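Local coordinates for putative glucoamylase (Bacteroides caccae ATCC 43185, PDB 4QT9), which probably acts as a glycoside hydrolase of the glucoamylase type, cleaving glucose-containing saccharides, and is built on an alpha/alpha toroid, at residues S70-M75 with S267-D272; G80-Y85 with T407-K412; E90-M95 with Q150-G155; R168-V173 with Y212-A217. All coordinates share one frame; numbering follows the deposited sequence.

Contact 1: S70-M75 with S267-D272; sequences SGFGIM and SFLGLD
Leu269 sends its side chain toward helix 67-83 and meets Phe72 and Met75 there. Its CB comes first: it lies 4.0 Å from the selenium, SE, of Met75, which is modelled as selenomethionine. CG stands anti to the carbonyl carbon (chi1 -58°), and the branch then carries CD1 forward to the Phe72 ring. This methyl is 3.3 Å from Phe72 CD1, a short contact, and 3.6 Å from Phe72 CE1. The two side chains cross at about a right angle, and the methyl approaches the ring obliquely.

The fold is an alpha/alpha toroid. Here the loop 267-272, between strands 247-251 and 276-277, packs against one of its helices close to the centre of the chain. Helix 392-406 adds Val400, which touches both Met75 and Leu269. The Phe72 ring also has Tyr266 edge-to-face.

Met75 reaches past Leu269. Its chain bends at the last torsion (chi3 126°) and sets CE against the loop backbone, 3.6 Å from Gly270 CA. The Gly270 amide is held by Gln143 OE1 from helix 135-152, and Leu269 O accepts from Asn404 ND2.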
loop_
_atom_site.group_PDB
_atom_site.type_symbol
_atom_site.label_atom_id
_atom_site.label_comp_id
_atom_site.label_asym_id
_atom_site.label_seq_id
_atom_site.Cartn_x
_atom_site.Cartn_y
_atom_site.Cartn_z
ATOM N N SER A 70 7.712 -2.132 2.197
ATOM C CA SER A 70 8.799 -1.245 2.608
ATOM C C SER A 70 8.529 0.201 2.165
ATOM O O SER A 70 8.914 1.108 2.891
ATOM C CB SER A 70 10.138 -1.731 2.087
ATOM O OG SER A 70 10.525 -2.835 2.887
ATOM N N GLY A 71 7.838 0.401 1.029
ATOM C CA GLY A 71 7.421 1.727 0.565
ATOM C C GLY A 71 6.463 2.357 1.570
ATOM O O GLY A 71 6.633 3.513 1.982
ATOM N N PHE A 72 5.486 1.555 2.036
ATOM C CA PHE A 72 4.537 1.951 3.088
ATOM C C PHE A 72 5.278 2.213 4.383
ATOM O O PHE A 72 4.964 3.166 5.080
ATOM C CB PHE A 72 3.463 0.876 3.324
ATOM C CG PHE A 72 2.691 0.377 2.123
ATOM C CD1 PHE A 72 2.737 1.056 0.908
ATOM C CD2 PHE A 72 1.940 -0.791 2.199
ATOM C CE1 PHE A 72 2.027 0.591 -0.201
ATOM C CE2 PHE A 72 1.228 -1.257 1.090
ATOM C CZ PHE A 72 1.263 -0.554 -0.100
ATOM N N GLY A 73 6.241 1.361 4.685
ATOM C CA GLY A 73 7.067 1.431 5.892
ATOM C C GLY A 73 7.951 2.650 5.988
ATOM O O GLY A 73 8.083 3.248 7.062
ATOM N N ILE A 74 8.563 3.023 4.858
ATOM C CA ILE A 74 9.408 4.200 4.715
ATOM C C ILE A 74 8.542 5.475 5.033
ATOM O O ILE A 74 9.007 6.361 5.763
ATOM C CB ILE A 74 9.974 4.144 3.261
ATOM C CG1 ILE A 74 11.315 3.412 3.216
ATOM C CG2 ILE A 74 10.008 5.474 2.547
ATOM C CD1 ILE A 74 11.659 2.827 1.782
HETATM N N MSE A 75 7.271 5.510 4.531
HETATM C CA MSE A 75 6.292 6.595 4.749
HETATM C C MSE A 75 5.862 6.602 6.205
HETATM O O MSE A 75 5.686 7.660 6.803
HETATM C CB MSE A 75 5.066 6.423 3.835
HETATM C CG MSE A 75 5.369 6.703 2.392
HETATM SE SE MSE A 75 3.814 6.299 1.293
HETATM C CE MSE A 75 3.654 8.054 0.363
ATOM N N SER A 267 -2.766 2.918 -3.682
ATOM C CA SER A 267 -2.398 3.963 -4.650
ATOM C C SER A 267 -2.723 5.365 -4.130
ATOM O O SER A 267 -2.408 6.326 -4.811
ATOM C CB SER A 267 -3.105 3.748 -5.987
ATOM O OG SER A 267 -2.532 2.645 -6.662
ATOM N N PHE A 268 -3.329 5.489 -2.936
ATOM C CA PHE A 268 -3.711 6.798 -2.408
ATOM C C PHE A 268 -2.989 7.171 -1.113
ATOM O O PHE A 268 -3.421 8.090 -0.417
ATOM C CB PHE A 268 -5.240 6.860 -2.231
ATOM C CG PHE A 268 -5.922 6.733 -3.571
ATOM C CD1 PHE A 268 -5.810 7.741 -4.530
ATOM C CD2 PHE A 268 -6.617 5.580 -3.909
ATOM C CE1 PHE A 268 -6.418 7.605 -5.782
ATOM C CE2 PHE A 268 -7.226 5.451 -5.158
ATOM C CZ PHE A 268 -7.115 6.458 -6.087
ATOM N N LEU A 269 -1.837 6.528 -0.840
ATOM C CA LEU A 269 -1.007 6.851 0.336
ATOM C C LEU A 269 -0.230 8.142 0.087
ATOM O O LEU A 269 -0.133 8.986 0.985
ATOM C CB LEU A 269 -0.067 5.714 0.707
ATOM C CG LEU A 269 -0.675 4.344 1.035
ATOM C CD1 LEU A 269 0.432 3.409 1.460
ATOM C CD2 LEU A 269 -1.640 4.418 2.173
ATOM N N GLY A 270 0.261 8.299 -1.141
ATOM C CA GLY A 270 0.981 9.486 -1.583
ATOM C C GLY A 270 0.114 10.302 -2.513
ATOM O O GLY A 270 0.025 11.533 -2.392
ATOM N N LEU A 271 -0.522 9.607 -3.469
ATOM C CA LEU A 271 -1.450 10.227 -4.414
ATOM C C LEU A 271 -2.687 10.732 -3.631
ATOM O O LEU A 271 -3.425 9.931 -3.085
ATOM C CB LEU A 271 -1.833 9.217 -5.504
ATOM C CG LEU A 271 -2.787 9.716 -6.604
ATOM C CD1 LEU A 271 -2.114 10.728 -7.510
ATOM C CD2 LEU A 271 -3.293 8.567 -7.430
ATOM N N ASP A 272 -2.851 12.058 -3.517
ATOM C CA ASP A 272 -3.941 12.667 -2.762
ATOM C C ASP A 272 -5.300 12.458 -3.499
ATOM O O ASP A 272 -5.487 13.004 -4.594
ATOM C CB ASP A 272 -3.619 14.164 -2.559
ATOM C CG ASP A 272 -4.524 14.959 -1.640
ATOM O OD1 ASP A 272 -5.571 14.419 -1.209
ATOM O OD2 ASP A 272 -4.224 16.149 -1.400
#

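Contact 2: G80-Y85 with T407-K412; sequences GIDRGY and TGLLWK
The guanidinium of Arg83 and the carboxylate of Asp82 each meet one methyl group. Thr407 CG2 comes to the guanidinium obliquely, 3.5 Å from Arg83 NH2. Leu409 CD2 sits above the plane of the Asp82 carboxylate, displaced toward CB. It is 3.7 Å from Asp82 CB and 3.9 Å from Asp82 OD2. The Asp82 and Leu409 side chains come from opposite directions.

No hydrogen bond joins the two segments directly. Glu403 of helix 392-406, outside both, does the bridging. Glu403 OE1 forms a salt bridge with Arg83 NE, and Glu403 OE2 is hydrogen-bonded to Thr407 OG1. One carboxylate therefore ties Arg83 to Thr407 and would partly offset the arginine's charge. Arg406 brings a second positive charge close to Arg83 NH1.

In the toroid this is a surface contact between a helix end and a helix start. Helix 67-83 closes with a Schellman motif at Gly84, which has positive phi. Tyr85 N bonds to Gly80 O at 2.8 Å, and Gly84 N bonds to Ile81 O at 3.1 Å. In the other segment, Gly408 holds the N-cap position of helix 409-415. Just before it, Thr407 makes an ST turn. Its OG1 accepts from Leu409 N at 3.3 Å, with an N-H...O angle of 139°. With OG1 held by Leu409 N and by Glu403, the chi1 of 69° leaves CG2 as the branch that meets Arg83. Leu409 also rests on Glu403.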
loop_
_atom_site.group_PDB
_atom_site.type_symbol
_atom_site.label_atom_id
_atom_site.label_comp_id
_atom_site.label_asym_id
_atom_site.label_seq_id
_atom_site.Cartn_x
_atom_site.Cartn_y
_atom_site.Cartn_z
ATOM N N GLY A 80 6.831 9.288 11.567
ATOM C CA GLY A 80 7.416 9.149 12.901
ATOM C C GLY A 80 8.486 10.192 13.171
ATOM O O GLY A 80 8.531 10.793 14.251
ATOM N N ILE A 81 9.357 10.415 12.181
ATOM C CA ILE A 81 10.405 11.430 12.249
ATOM C C ILE A 81 9.737 12.800 12.426
ATOM O O ILE A 81 10.132 13.558 13.303
ATOM C CB ILE A 81 11.312 11.393 10.971
ATOM C CG1 ILE A 81 12.062 10.050 10.819
ATOM C CG2 ILE A 81 12.293 12.574 10.935
ATOM C CD1 ILE A 81 12.634 9.830 9.353
ATOM N N ASP A 82 8.709 13.100 11.606
ATOM C CA ASP A 82 8.016 14.387 11.648
ATOM C C ASP A 82 7.347 14.648 12.994
ATOM O O ASP A 82 7.355 15.787 13.458
ATOM C CB ASP A 82 6.978 14.502 10.516
ATOM C CG ASP A 82 6.573 15.945 10.244
ATOM O OD1 ASP A 82 7.445 16.739 9.827
ATOM O OD2 ASP A 82 5.396 16.288 10.478
ATOM N N ARG A 83 6.808 13.602 13.637
ATOM C CA ARG A 83 6.151 13.731 14.941
ATOM C C ARG A 83 7.150 13.727 16.101
ATOM O O ARG A 83 6.791 14.114 17.214
ATOM C CB ARG A 83 5.116 12.625 15.135
ATOM C CG ARG A 83 3.920 12.835 14.226
ATOM C CD ARG A 83 2.655 12.209 14.749
ATOM N NE ARG A 83 1.555 12.584 13.868
ATOM C CZ ARG A 83 0.644 13.506 14.152
ATOM N NH1 ARG A 83 0.635 14.099 15.342
ATOM N NH2 ARG A 83 -0.293 13.816 13.264
ATOM N N GLY A 84 8.383 13.305 15.846
ATOM C CA GLY A 84 9.400 13.246 16.891
ATOM C C GLY A 84 9.409 11.951 17.687
ATOM O O GLY A 84 9.829 11.942 18.850
ATOM N N TYR A 85 8.968 10.841 17.061
ATOM C CA TYR A 85 9.020 9.498 17.643
ATOM C C TYR A 85 10.510 9.088 17.790
ATOM O O TYR A 85 10.904 8.454 18.757
ATOM C CB TYR A 85 8.258 8.499 16.751
ATOM C CG TYR A 85 6.747 8.645 16.675
ATOM C CD1 TYR A 85 6.067 9.544 17.491
ATOM C CD2 TYR A 85 5.992 7.824 15.845
ATOM C CE1 TYR A 85 4.678 9.674 17.425
ATOM C CE2 TYR A 85 4.604 7.941 15.772
ATOM C CZ TYR A 85 3.946 8.859 16.573
ATOM O OH TYR A 85 2.565 8.929 16.552
ATOM N N THR A 407 -2.720 15.343 9.280
ATOM C CA THR A 407 -1.955 16.501 8.793
ATOM C C THR A 407 -1.824 16.598 7.259
ATOM O O THR A 407 -1.383 17.642 6.766
ATOM C CB THR A 407 -0.516 16.505 9.386
ATOM O OG1 THR A 407 0.238 15.420 8.839
ATOM C CG2 THR A 407 -0.482 16.439 10.907
ATOM N N GLY A 408 -2.132 15.517 6.540
ATOM C CA GLY A 408 -1.956 15.412 5.095
ATOM C C GLY A 408 -0.492 15.340 4.690
ATOM O O GLY A 408 -0.172 15.585 3.530
ATOM N N LEU A 409 0.406 14.980 5.622
ATOM C CA LEU A 409 1.856 14.962 5.406
ATOM C C LEU A 409 2.307 14.144 4.180
ATOM O O LEU A 409 3.035 14.692 3.349
ATOM C CB LEU A 409 2.621 14.473 6.654
ATOM C CG LEU A 409 4.154 14.411 6.497
ATOM C CD1 LEU A 409 4.767 15.791 6.348
ATOM C CD2 LEU A 409 4.791 13.643 7.637
ATOM N N LEU A 410 1.916 12.859 4.061
ATOM C CA LEU A 410 2.423 12.064 2.939
ATOM C C LEU A 410 1.855 12.543 1.614
ATOM O O LEU A 410 2.598 12.586 0.622
ATOM C CB LEU A 410 2.218 10.556 3.135
ATOM C CG LEU A 410 3.034 9.883 4.248
ATOM C CD1 LEU A 410 4.545 10.199 4.150
ATOM C CD2 LEU A 410 2.475 10.187 5.641
ATOM N N TRP A 411 0.577 13.005 1.609
ATOM C CA TRP A 411 0.014 13.574 0.388
ATOM C C TRP A 411 0.751 14.870 -0.010
ATOM O O TRP A 411 1.031 15.047 -1.188
ATOM C CB TRP A 411 -1.468 13.877 0.542
ATOM C CG TRP A 411 -2.377 12.710 0.758
ATOM C CD1 TRP A 411 -2.274 11.463 0.207
ATOM C CD2 TRP A 411 -3.652 12.755 1.410
ATOM N NE1 TRP A 411 -3.343 10.689 0.594
ATOM C CE2 TRP A 411 -4.215 11.464 1.317
ATOM C CE3 TRP A 411 -4.355 13.754 2.102
ATOM C CZ2 TRP A 411 -5.459 11.154 1.869
ATOM C CZ3 TRP A 411 -5.605 13.457 2.609
ATOM C CH2 TRP A 411 -6.133 12.164 2.518
ATOM N N LYS A 412 1.031 15.781 0.954
ATOM C CA LYS A 412 1.718 17.051 0.645
ATOM C C LYS A 412 3.083 16.777 0.017
ATOM O O LYS A 412 3.407 17.368 -0.994
ATOM C CB LYS A 412 1.909 17.947 1.898
ATOM C CG LYS A 412 0.647 18.286 2.690
ATOM C CD LYS A 412 0.115 19.696 2.448
ATOM C CE LYS A 412 -0.664 20.218 3.638
ATOM N NZ LYS A 412 -1.989 19.565 3.792
#

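Contact 3: E90-M95 with Q150-G155; sequences EGLARM and QYYANG
Tyr152 pushes its ring end-on against helix 88-104, between Leu92 and Met95. Its CE2 atom is the shared point of contact. Met95 CG lies 3.7 Å from Tyr152 CE2, and Leu92 CD1 lies 3.9 Å from the same atom. Both approach the ring obliquely, but Met95 CB lies at the ring edge, in its plane. The hydroxyl goes furthest in. Tyr152 OH is 3.5 Å from Leu92 CA and 3.7 Å from Gly91 C.

Met95, modelled as selenomethionine, bends at its second torsion (chi2 -46°). The Met95 side chain also touches Ile77 and Leu78 of helix 67-83. Glu159 and Ile162 of helix 157-172 touch both Leu92 and Tyr152. The ring is thus set among several helices of the toroid.

Further out, a type I turn runs from Tyr152 to Gly155, closed by Gly155 N to Tyr152 O at 3.0 Å. It leads the chain toward helix 157-172.

No hydrogen bond crosses between the two segments, although the phenol oxygen lies against helix backbone. The contact therefore rests on van der Waals packing and the fit of a flat ring to a helix surface.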
loop_
_atom_site.group_PDB
_atom_site.type_symbol
_atom_site.label_atom_id
_atom_site.label_comp_id
_atom_site.label_asym_id
_atom_site.label_seq_id
_atom_site.Cartn_x
_atom_site.Cartn_y
_atom_site.Cartn_z
ATOM N N GLU A 90 18.595 10.019 14.098
ATOM C CA GLU A 90 18.198 8.604 14.047
ATOM C C GLU A 90 17.426 8.260 12.760
ATOM O O GLU A 90 17.671 7.204 12.158
ATOM C CB GLU A 90 17.334 8.226 15.251
ATOM C CG GLU A 90 18.121 8.057 16.534
ATOM C CD GLU A 90 17.280 7.932 17.791
ATOM O OE1 GLU A 90 16.194 8.555 17.869
ATOM O OE2 GLU A 90 17.736 7.230 18.721
ATOM N N GLY A 91 16.494 9.129 12.373
ATOM C CA GLY A 91 15.707 8.936 11.167
ATOM C C GLY A 91 16.552 8.960 9.906
ATOM O O GLY A 91 16.328 8.166 8.989
ATOM N N LEU A 92 17.539 9.858 9.858
ATOM C CA LEU A 92 18.467 9.970 8.719
ATOM C C LEU A 92 19.372 8.741 8.684
ATOM O O LEU A 92 19.647 8.232 7.599
ATOM C CB LEU A 92 19.298 11.264 8.805
ATOM C CG LEU A 92 20.301 11.542 7.667
ATOM C CD1 LEU A 92 19.580 11.816 6.360
ATOM C CD2 LEU A 92 21.221 12.695 8.026
ATOM N N ALA A 93 19.807 8.242 9.864
ATOM C CA ALA A 93 20.624 7.027 9.905
ATOM C C ALA A 93 19.812 5.834 9.320
ATOM O O ALA A 93 20.369 5.059 8.542
ATOM C CB ALA A 93 21.098 6.737 11.325
ATOM N N ARG A 94 18.479 5.742 9.615
ATOM C CA ARG A 94 17.658 4.667 9.063
ATOM C C ARG A 94 17.468 4.814 7.544
ATOM O O ARG A 94 17.610 3.814 6.833
ATOM C CB ARG A 94 16.293 4.553 9.772
ATOM C CG ARG A 94 15.298 3.539 9.144
ATOM C CD ARG A 94 15.787 2.093 9.164
ATOM N NE ARG A 94 15.910 1.636 10.541
ATOM C CZ ARG A 94 14.943 1.022 11.205
ATOM N NH1 ARG A 94 13.799 0.712 10.597
ATOM N NH2 ARG A 94 15.119 0.677 12.469
HETATM N N MSE A 95 17.155 6.035 7.047
HETATM C CA MSE A 95 16.975 6.290 5.607
HETATM C C MSE A 95 18.245 5.932 4.839
HETATM O O MSE A 95 18.143 5.311 3.782
HETATM C CB MSE A 95 16.568 7.754 5.313
HETATM C CG MSE A 95 15.170 8.123 5.837
HETATM SE SE MSE A 95 13.734 6.796 5.462
HETATM C CE MSE A 95 12.242 7.795 6.204
ATOM N N GLN A 150 11.201 14.317 -1.249
ATOM C CA GLN A 150 10.619 15.651 -1.055
ATOM C C GLN A 150 10.795 16.146 0.378
ATOM O O GLN A 150 10.981 17.346 0.578
ATOM C CB GLN A 150 9.148 15.681 -1.484
ATOM C CG GLN A 150 9.000 15.583 -3.020
ATOM C CD GLN A 150 9.750 16.646 -3.764
ATOM O OE1 GLN A 150 10.795 16.394 -4.367
ATOM N NE2 GLN A 150 9.254 17.860 -3.703
ATOM N N TYR A 151 10.811 15.237 1.358
ATOM C CA TYR A 151 11.026 15.609 2.745
ATOM C C TYR A 151 12.460 16.118 2.970
ATOM O O TYR A 151 12.653 17.080 3.708
ATOM C CB TYR A 151 10.755 14.395 3.648
ATOM C CG TYR A 151 10.658 14.716 5.121
ATOM C CD1 TYR A 151 9.519 15.323 5.649
ATOM C CD2 TYR A 151 11.666 14.340 6.003
ATOM C CE1 TYR A 151 9.397 15.568 7.017
ATOM C CE2 TYR A 151 11.555 14.577 7.378
ATOM C CZ TYR A 151 10.414 15.188 7.881
ATOM O OH TYR A 151 10.288 15.454 9.231
ATOM N N TYR A 152 13.456 15.476 2.330
ATOM C CA TYR A 152 14.879 15.797 2.482
ATOM C C TYR A 152 15.463 16.744 1.409
ATOM O O TYR A 152 16.580 17.247 1.604
ATOM C CB TYR A 152 15.691 14.499 2.494
ATOM C CG TYR A 152 15.609 13.684 3.782
ATOM C CD1 TYR A 152 15.285 14.287 4.999
ATOM C CD2 TYR A 152 15.968 12.341 3.802
ATOM C CE1 TYR A 152 15.290 13.567 6.192
ATOM C CE2 TYR A 152 15.966 11.607 4.988
ATOM C CZ TYR A 152 15.613 12.221 6.180
ATOM O OH TYR A 152 15.589 11.482 7.342
ATOM N N ALA A 153 14.726 17.015 0.305
ATOM C CA ALA A 153 15.220 17.846 -0.815
ATOM C C ALA A 153 15.682 19.236 -0.400
ATOM O O ALA A 153 16.580 19.783 -1.045
ATOM C CB ALA A 153 14.157 17.973 -1.900
ATOM N N ASN A 154 15.089 19.810 0.648
ATOM C CA ASN A 154 15.491 21.147 1.078
ATOM C C ASN A 154 16.068 21.132 2.499
ATOM O O ASN A 154 16.159 22.193 3.120
ATOM C CB ASN A 154 14.320 22.124 0.969
ATOM C CG ASN A 154 13.863 22.352 -0.455
ATOM O OD1 ASN A 154 12.817 21.850 -0.889
ATOM N ND2 ASN A 154 14.641 23.106 -1.221
ATOM N N GLY A 155 16.507 19.959 2.969
ATOM C CA GLY A 155 17.094 19.802 4.296
ATOM C C GLY A 155 18.534 20.261 4.385
ATOM O O GLY A 155 18.969 21.124 3.622
#

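Contact 4: R168-V173 with Y212-A217; sequences RLWREV and YILAAA
Trp170 meets Leu214 and Ala217 with the outer part of its six-membered ring. The apolar contacts come first. Trp170 CH2 lies 4.0 Å from Leu214 CD2 and 4.1 Å from Ala217 CB. The tryptophan reaches them because CG stands opposite the backbone N (chi1 157°), which throws the ring out from helix 157-172.

A second kind of contact is between ring edge and carbonyl oxygen. Leu214 O lies near the ring plane, 3.4 Å from Trp170 CH2. Ala217 O is further off and oblique, 3.8 Å from Trp170 CZ2. The edge of the ring carries weakly positive C-H groups, so a carbonyl oxygen there is probably favourable.

The polar bond of the indole is made elsewhere: Trp170 NE1 is hydrogen-bonded to Asp419 OD2. This would limit the rotation of the ring while its other end is packed against helix 209-217.

The remaining packing comes from helix 135-152. Leu146 touches both Trp170 and Leu214, and Met142 also touches Trp170. Pro219 adds a loop contact. A large aromatic side chain thus joins three helices, 135-152, 157-172 and 209-217, in buried helix-to-helix packing of the alpha/alpha toroid fold.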
loop_
_atom_site.group_PDB
_atom_site.type_symbol
_atom_site.label_atom_id
_atom_site.label_comp_id
_atom_site.label_asym_id
_atom_site.label_seq_id
_atom_site.Cartn_x
_atom_site.Cartn_y
_atom_site.Cartn_z
ATOM N N ARG A 168 18.491 9.087 -7.985
ATOM C CA ARG A 168 19.218 8.171 -8.868
ATOM C C ARG A 168 18.482 6.812 -8.975
ATOM O O ARG A 168 18.362 6.300 -10.088
ATOM C CB ARG A 168 20.671 7.963 -8.412
ATOM C CG ARG A 168 21.528 7.328 -9.509
ATOM C CD ARG A 168 22.803 6.697 -8.978
ATOM N NE ARG A 168 23.131 5.451 -9.676
ATOM C CZ ARG A 168 24.299 5.194 -10.261
ATOM N NH1 ARG A 168 25.276 6.094 -10.235
ATOM N NH2 ARG A 168 24.502 4.033 -10.871
ATOM N N LEU A 169 17.969 6.248 -7.834
ATOM C CA LEU A 169 17.245 4.986 -7.848
ATOM C C LEU A 169 15.963 5.118 -8.637
ATOM O O LEU A 169 15.620 4.180 -9.342
ATOM C CB LEU A 169 16.910 4.483 -6.416
ATOM C CG LEU A 169 18.119 4.117 -5.504
ATOM C CD1 LEU A 169 17.683 3.988 -4.045
ATOM C CD2 LEU A 169 18.821 2.848 -5.970
ATOM N N TRP A 170 15.228 6.244 -8.453
ATOM C CA TRP A 170 13.982 6.597 -9.141
ATOM C C TRP A 170 14.286 6.695 -10.656
ATOM O O TRP A 170 13.580 6.077 -11.456
ATOM C CB TRP A 170 13.401 7.929 -8.563
ATOM C CG TRP A 170 12.459 8.735 -9.442
ATOM C CD1 TRP A 170 12.640 10.024 -9.864
ATOM C CD2 TRP A 170 11.179 8.313 -9.976
ATOM N NE1 TRP A 170 11.556 10.438 -10.614
ATOM C CE2 TRP A 170 10.640 9.408 -10.687
ATOM C CE3 TRP A 170 10.456 7.112 -9.939
ATOM C CZ2 TRP A 170 9.375 9.359 -11.301
ATOM C CZ3 TRP A 170 9.212 7.050 -10.576
ATOM C CH2 TRP A 170 8.691 8.161 -11.258
ATOM N N ARG A 171 15.370 7.398 -11.041
ATOM C CA ARG A 171 15.732 7.553 -12.470
ATOM C C ARG A 171 16.173 6.231 -13.129
ATOM O O ARG A 171 16.116 6.114 -14.361
ATOM C CB ARG A 171 16.818 8.607 -12.662
ATOM C CG ARG A 171 16.283 9.997 -12.465
ATOM C CD ARG A 171 17.370 11.039 -12.514
ATOM N NE ARG A 171 16.753 12.356 -12.470
ATOM C CZ ARG A 171 16.392 13.051 -13.544
ATOM N NH1 ARG A 171 16.649 12.587 -14.761
ATOM N NH2 ARG A 171 15.783 14.220 -13.410
ATOM N N GLU A 172 16.581 5.236 -12.314
ATOM C CA GLU A 172 17.050 3.951 -12.820
ATOM C C GLU A 172 15.896 2.975 -13.110
ATOM O O GLU A 172 16.100 2.006 -13.849
ATOM C CB GLU A 172 18.068 3.331 -11.856
ATOM C CG GLU A 172 19.451 3.934 -12.026
ATOM C CD GLU A 172 20.521 3.496 -11.040
ATOM O OE1 GLU A 172 20.178 3.094 -9.902
ATOM O OE2 GLU A 172 21.715 3.594 -11.404
ATOM N N VAL A 173 14.685 3.234 -12.597
ATOM C CA VAL A 173 13.560 2.306 -12.897
ATOM C C VAL A 173 13.136 2.430 -14.360
ATOM O O VAL A 173 12.611 3.477 -14.770
ATOM C CB VAL A 173 12.317 2.418 -11.978
ATOM C CG1 VAL A 173 11.318 1.302 -12.298
ATOM C CG2 VAL A 173 12.710 2.376 -10.503
ATOM N N TYR A 212 0.905 3.141 -13.077
ATOM C CA TYR A 212 0.757 3.867 -14.351
ATOM C C TYR A 212 1.071 5.347 -14.176
ATOM O O TYR A 212 1.613 5.945 -15.097
ATOM C CB TYR A 212 -0.683 3.718 -14.893
ATOM C CG TYR A 212 -0.883 2.446 -15.678
ATOM C CD1 TYR A 212 -0.603 2.394 -17.037
ATOM C CD2 TYR A 212 -1.316 1.281 -15.056
ATOM C CE1 TYR A 212 -0.737 1.208 -17.754
ATOM C CE2 TYR A 212 -1.432 0.082 -15.761
ATOM C CZ TYR A 212 -1.131 0.051 -17.109
ATOM O OH TYR A 212 -1.290 -1.105 -17.831
ATOM N N ILE A 213 0.698 5.969 -13.028
ATOM C CA ILE A 213 0.999 7.409 -12.816
ATOM C C ILE A 213 2.542 7.597 -12.744
ATOM O O ILE A 213 3.067 8.473 -13.430
ATOM C CB ILE A 213 0.251 8.000 -11.584
ATOM C CG1 ILE A 213 -1.270 8.178 -11.918
ATOM C CG2 ILE A 213 0.871 9.335 -11.114
ATOM C CD1 ILE A 213 -2.139 8.022 -10.778
ATOM N N LEU A 214 3.256 6.756 -11.973
ATOM C CA LEU A 214 4.735 6.824 -11.862
ATOM C C LEU A 214 5.422 6.439 -13.182
ATOM O O LEU A 214 6.422 7.049 -13.541
ATOM C CB LEU A 214 5.223 5.935 -10.725
ATOM C CG LEU A 214 4.816 6.390 -9.332
ATOM C CD1 LEU A 214 5.191 5.352 -8.313
ATOM C CD2 LEU A 214 5.414 7.773 -8.991
ATOM N N ALA A 215 4.850 5.482 -13.940
ATOM C CA ALA A 215 5.372 5.109 -15.256
ATOM C C ALA A 215 5.353 6.311 -16.194
ATOM O O ALA A 215 6.324 6.528 -16.894
ATOM C CB ALA A 215 4.559 3.979 -15.847
ATOM N N ALA A 216 4.300 7.133 -16.134
ATOM C CA ALA A 216 4.145 8.345 -16.937
ATOM C C ALA A 216 4.997 9.503 -16.406
ATOM O O ALA A 216 5.344 10.387 -17.165
ATOM C CB ALA A 216 2.683 8.760 -16.963
ATOM N N ALA A 217 5.292 9.505 -15.104
ATOM C CA ALA A 217 6.072 10.542 -14.406
ATOM C C ALA A 217 7.593 10.416 -14.593
ATOM O O ALA A 217 8.309 11.397 -14.369
ATOM C CB ALA A 217 5.759 10.486 -12.916
#

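Overall arrangement
Helix 67-83 links contacts 1 and 2, whose centres are about 12 Å apart. Trp411 connects them again: its NE1 is probably hydrogen-bonded to Phe268 O at 2.8 Å. Contact 3 lies about 12 Å from contact 2, centre to centre. Asp82 OD1 probably bonds Tyr151 OH there at 3.2 Å, and Ile81 packs on Gly91 and Met95. Contact 4 touches contact 1 through Ile213 and Leu271, with centres about 15 Å apart. It does not touch contact 3, though helices 135-152 and 157-172 are successive. The centre of contact 1 is nearest that of the chain, about 6 Å; that of contact 3 is furthest, about 21 Å. All four join parts of the same toroid.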